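Local coordinates for hypothetical protein S4005 (Shigella flexneri 2a, PDB 1Z67), which is of unknown function but folds as an all-helical YidB-like protein containing a homeodomain-like motif, at residues A[49-52]-A[53-57]; A[98-101]-A[102-106]. One frame throughout, in Å; residues are numbered along the deposited sequence. Where two conformers were deposited one is given.

Interaction 1: A[49-52]-A[53-57]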
loop_
_atom_site.group_PDB
_atom_site.type_symbol
_atom_site.label_atom_id
_atom_site.label_comp_id
_atom_site.label_asym_id
_atom_site.label_seq_id
_atom_site.Cartn_x
_atom_site.Cartn_y
_atom_site.Cartn_z
ATOM N N ALA A 49 15.076 4.618 -5.943
ATOM C CA ALA A 49 14.982 5.986 -6.474
ATOM C C ALA A 49 13.506 6.421 -6.595
ATOM O O ALA A 49 13.143 7.511 -6.159
ATOM C CB ALA A 49 15.710 6.130 -7.815
ATOM N N ILE A 50 12.666 5.545 -7.130
ATOM C CA ILE A 50 11.223 5.808 -7.171
ATOM C C ILE A 50 10.673 5.995 -5.742
ATOM O O ILE A 50 9.966 6.991 -5.484
ATOM C CB ILE A 50 10.458 4.704 -7.918
ATOM C CG1 ILE A 50 10.746 4.816 -9.428
ATOM C CG2 ILE A 50 8.919 4.854 -7.652
ATOM C CD1 ILE A 50 10.240 3.655 -10.253
ATOM N N LEU A 51 11.017 5.096 -4.817
ATOM C CA LEU A 51 10.590 5.300 -3.433
ATOM C C LEU A 51 11.034 6.676 -2.870
ATOM O O LEU A 51 10.285 7.331 -2.134
ATOM C CB LEU A 51 11.099 4.166 -2.544
ATOM C CG LEU A 51 10.926 4.371 -1.033
ATOM C CD1 LEU A 51 9.462 4.555 -0.609
ATOM C CD2 LEU A 51 11.558 3.171 -0.319
ATOM N N SER A 52 12.260 7.106 -3.184
ATOM C CA SER A 52 12.757 8.393 -2.651
ATOM C C SER A 52 11.865 9.572 -3.066
ATOM O O SER A 52 11.754 10.547 -2.319
ATOM C CB SER A 52 14.220 8.641 -3.055
ATOM O OG SER A 52 14.300 8.982 -4.427
ATOM N N THR A 53 11.201 9.461 -4.220
ATOM C CA THR A 53 10.335 10.548 -4.676
ATOM C C THR A 53 9.019 10.584 -3.856
ATOM O O THR A 53 8.419 11.635 -3.661
ATOM C CB THR A 53 9.989 10.439 -6.193
ATOM O OG1 THR A 53 9.071 9.355 -6.435
ATOM C CG2 THR A 53 11.259 10.256 -7.046
ATOM N N TRP A 54 8.578 9.424 -3.376
ATOM C CA TRP A 54 7.385 9.351 -2.500
ATOM C C TRP A 54 7.690 9.870 -1.113
ATOM O O TRP A 54 6.861 10.588 -0.513
ATOM C CB TRP A 54 6.922 7.923 -2.367
ATOM C CG TRP A 54 6.697 7.192 -3.678
ATOM C CD1 TRP A 54 6.610 7.742 -4.930
ATOM C CD2 TRP A 54 6.524 5.781 -3.846
ATOM N NE1 TRP A 54 6.421 6.768 -5.863
ATOM C CE2 TRP A 54 6.367 5.547 -5.234
ATOM C CE3 TRP A 54 6.510 4.686 -2.953
ATOM C CZ2 TRP A 54 6.173 4.244 -5.755
ATOM C CZ3 TRP A 54 6.314 3.407 -3.450
ATOM C CH2 TRP A 54 6.175 3.188 -4.843
ATOM N N LEU A 55 8.891 9.564 -0.616
ATOM C CA LEU A 55 9.299 10.007 0.726
ATOM C C LEU A 55 9.530 11.534 0.803
ATOM O O LEU A 55 9.317 12.162 1.846
ATOM C CB LEU A 55 10.582 9.260 1.143
ATOM C CG LEU A 55 10.353 7.759 1.373
ATOM C CD1 LEU A 55 11.715 7.096 1.612
ATOM C CD2 LEU A 55 9.420 7.516 2.585
ATOM N N SER A 56 10.001 12.099 -0.292
ATOM C CA SER A 56 10.336 13.533 -0.338
ATOM C C SER A 56 9.092 14.365 0.000
ATOM O O SER A 56 7.959 14.006 -0.410
ATOM C CB SER A 56 10.804 13.878 -1.744
ATOM O OG SER A 56 11.025 15.269 -1.847
ATOM N N ASN A 57 9.280 15.456 0.756
ATOM C CA ASN A 57 8.186 16.410 1.014
ATOM C C ASN A 57 8.186 17.595 0.055
ATOM O O ASN A 57 7.391 18.528 0.209
ATOM C CB ASN A 57 8.104 16.849 2.502
ATOM C CG ASN A 57 9.408 17.456 3.050
ATOM O OD1 ASN A 57 10.235 18.019 2.314
ATOM N ND2 ASN A 57 9.583 17.348 4.376
#
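Ile-50 and Trp-54, four residues apart on helix 48-55, meet where a single methyl reaches the indole: CG2 of Ile-50 lies 3.4 Å from CZ2 of Trp-54, at the benzene end of the ring system. The branching at CB explains this, since CG2 stands opposite the backbone N while CG1 (chi1 -72°) leads the rest of the chain elsewhere. Over one face of the indole sits the main chain one turn back, with Ile-50 O 3.4 Å above the ring plane and Leu-51 CA beside it, both displaced toward the rim. Leu-51 crosses the tryptophan at about a right angle, its CD1 3.8 Å from Trp-54 CE3. The same methyl packs 3.9 Å from CG of Leu-55, so one leucine branch is shared between two residues of the following turn.

Thr-53 works on the main chain instead. With chi1 at 72°, its OG1 turns back along the helix and donates to Ile-50 O at 2.7 Å, in the carbonyl plane and on a lone pair. Thr-53 N comes to that oxygen from above the plane at 3.0 Å, giving the carbonyl two donors from one residue. Ser-52 repeats the hydroxyl-to-backbone theme a residue earlier, OG donating to Ala-49 O at 2.5 Å. The helix ends soon after, Ser-56 being the first residue to leave helical geometry.

Beyond the helix, the main-chain oxygen of Gln-62 accepts from Trp-54 NE1, and its main-chain N is hydrogen-bonded to Thr-53 OG1. Leu-51 and Trp-54 pack against both helix 35-44 (Leu-39, Leu-42) and helix 89-106 (Ile-104).

Interaction 2: A[98-101]-A[102-106]; sequences EQLP and KIIDA
Lys-102 lies back along its own helix toward Glu-98, and what it finds there is the main chain more than the carboxylate. Its NZ makes a weak hydrogen bond of 3.4 Å to Glu-98 O, and a water closes the triangle, donating to that carbonyl at 2.8 Å and accepting from NZ at 2.6 Å. The lysine chain is extended as far as CE, with the bend at chi4 (92°) setting the ammonium beside the carbonyl. In the conformer described, Glu-98 OE2 is 4.7 Å from NZ, not in contact, though the opposite charges may still attract weakly.

On another side of the helix Leu-100 and Ile-104 pack at a slant, CG of the leucine 3.8 Å from CD1 of the isoleucine. CG1 of Ile-104 is anti to the carbonyl carbon (chi1 -68°), a choice that carries CD1 back toward the previous turn.

The frame is helix 89-106, kinked where Pro-101, lacking an N-H, makes no bond to the turn before. The i to i+4 ladder continues past the proline: Ile-104 N meets Leu-100 O at 2.9 Å with an N-H...O angle of 166°, and Asp-105 N reaches Pro-101 O, also at 2.9 Å.

Further out, Ile-104 packs against Leu-39 and Leu-42 of helix 35-44, while Gln-99 and Ile-103 touch Ile-25 of helix 21-31; Gln-99 OE1 has a weak hydrogen bond with Tyr-22 OH. At the C-terminal end of the helix, Ser-108 OG is hydrogen-bonded to the backbone oxygens of Ile-104 and Asp-105.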
loop_
_atom_site.group_PDB
_atom_site.type_symbol
_atom_site.label_atom_id
_atom_site.label_comp_id
_atom_site.label_asym_id
_atom_site.label_seq_id
_atom_site.Cartn_x
_atom_site.Cartn_y
_atom_site.Cartn_z
ATOM N N GLU A 98 -1.441 2.282 -7.563
ATOM C CA GLU A 98 -2.154 3.567 -7.347
ATOM C C GLU A 98 -1.987 4.057 -5.882
ATOM O O GLU A 98 -1.698 5.232 -5.619
ATOM C CB GLU A 98 -3.641 3.383 -7.684
ATOM C CG GLU A 98 -4.530 4.572 -7.340
ATOM C CD GLU A 98 -5.979 4.389 -7.771
ATOM O OE1 GLU A 98 -6.289 3.371 -8.419
ATOM O OE2 GLU A 98 -6.813 5.269 -7.450
ATOM N N GLN A 99 -2.214 3.158 -4.928
ATOM C CA GLN A 99 -2.379 3.607 -3.541
ATOM C C GLN A 99 -1.102 3.640 -2.712
ATOM O O GLN A 99 -0.941 4.524 -1.820
ATOM C CB GLN A 99 -3.408 2.720 -2.847
ATOM C CG GLN A 99 -4.766 2.676 -3.533
ATOM C CD GLN A 99 -5.448 4.016 -3.610
ATOM O OE1 GLN A 99 -5.102 4.949 -2.882
ATOM N NE2 GLN A 99 -6.470 4.117 -4.468
ATOM N N LEU A 100 -0.194 2.686 -2.953
ATOM C CA LEU A 100 1.021 2.639 -2.120
ATOM C C LEU A 100 1.845 3.943 -2.142
ATOM O O LEU A 100 2.295 4.357 -1.082
ATOM C CB LEU A 100 1.850 1.395 -2.435
ATOM C CG LEU A 100 2.960 1.131 -1.429
ATOM C CD1 LEU A 100 2.440 0.899 0.003
ATOM C CD2 LEU A 100 3.743 -0.106 -1.933
ATOM N N PRO A 101 2.039 4.589 -3.318
ATOM C CA PRO A 101 2.795 5.836 -3.310
ATOM C C PRO A 101 2.102 6.908 -2.479
ATOM O O PRO A 101 2.784 7.663 -1.766
ATOM C CB PRO A 101 2.865 6.239 -4.793
ATOM C CG PRO A 101 2.658 4.954 -5.523
ATOM C CD PRO A 101 1.657 4.180 -4.695
ATOM N N LYS A 102 0.771 6.953 -2.523
ATOM C CA LYS A 102 0.020 7.957 -1.738
ATOM C C LYS A 102 0.111 7.665 -0.249
ATOM O O LYS A 102 0.264 8.580 0.582
ATOM C CB LYS A 102 -1.450 7.933 -2.144
ATOM C CG LYS A 102 -1.648 8.275 -3.608
ATOM C CD LYS A 102 -3.118 8.261 -3.987
ATOM C CE LYS A 102 -3.332 9.032 -5.258
ATOM N NZ LYS A 102 -3.240 8.123 -6.400
ATOM N N ILE A 103 0.103 6.382 0.088
ATOM C CA ILE A 103 0.239 5.979 1.488
ATOM C C ILE A 103 1.609 6.346 2.037
ATOM O O ILE A 103 1.739 6.944 3.129
ATOM C CB ILE A 103 -0.070 4.476 1.665
ATOM C CG1 ILE A 103 -1.586 4.232 1.468
ATOM C CG2 ILE A 103 0.353 3.998 3.062
ATOM C CD1 ILE A 103 -1.929 2.750 1.203
ATOM N N ILE A 104 2.652 6.015 1.278
ATOM C CA ILE A 104 4.029 6.283 1.731
ATOM C C ILE A 104 4.256 7.778 1.812
ATOM O O ILE A 104 4.810 8.243 2.809
ATOM C CB ILE A 104 5.045 5.543 0.866
ATOM C CG1 ILE A 104 4.857 4.049 1.165
ATOM C CG2 ILE A 104 6.489 6.093 1.137
ATOM C CD1 ILE A 104 5.634 3.151 0.257
ATOM N N ASP A 105 3.772 8.527 0.822
ATOM C CA ASP A 105 3.886 9.992 0.846
ATOM C C ASP A 105 3.195 10.572 2.107
ATOM O O ASP A 105 3.759 11.368 2.853
ATOM C CB ASP A 105 3.317 10.622 -0.415
ATOM C CG ASP A 105 3.128 12.143 -0.286
ATOM O OD1 ASP A 105 4.130 12.871 -0.152
ATOM O OD2 ASP A 105 1.969 12.608 -0.322
ATOM N N ALA A 106 1.975 10.123 2.366
ATOM C CA ALA A 106 1.194 10.577 3.535
ATOM C C ALA A 106 1.883 10.255 4.876
ATOM O O ALA A 106 1.776 11.034 5.856
ATOM C CB ALA A 106 -0.195 9.971 3.485
HETATM O O HOH W 1 -0.842 7.329 -7.188
#

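How the interactions relate
Both interactions are local: each joins neighbouring turns within its own helix, 48-55 or 89-106, and the two helices pack directly on each other. Trp-54 CZ2 lies 3.6 Å from Pro-101 CG, and Leu-55 CD2 lies 3.6 Å from Ile-104 CG2. Interaction 2 is nearer the middle of the chain, its centre about 6 Å from the chain centre against about 14 Å for interaction 1. It has four buried residues (Gln-99, Leu-100, Pro-101, Ile-104) against two (Leu-51, Trp-54) in interaction 1, and each also has exposed residues, Ala-49 and Ser-52 in one, Glu-98 and Lys-102 in the other. Direct hydroxyl-to-carbonyl bonds mark 49-57, whereas 98-106 uses a long lysine and a bridging water.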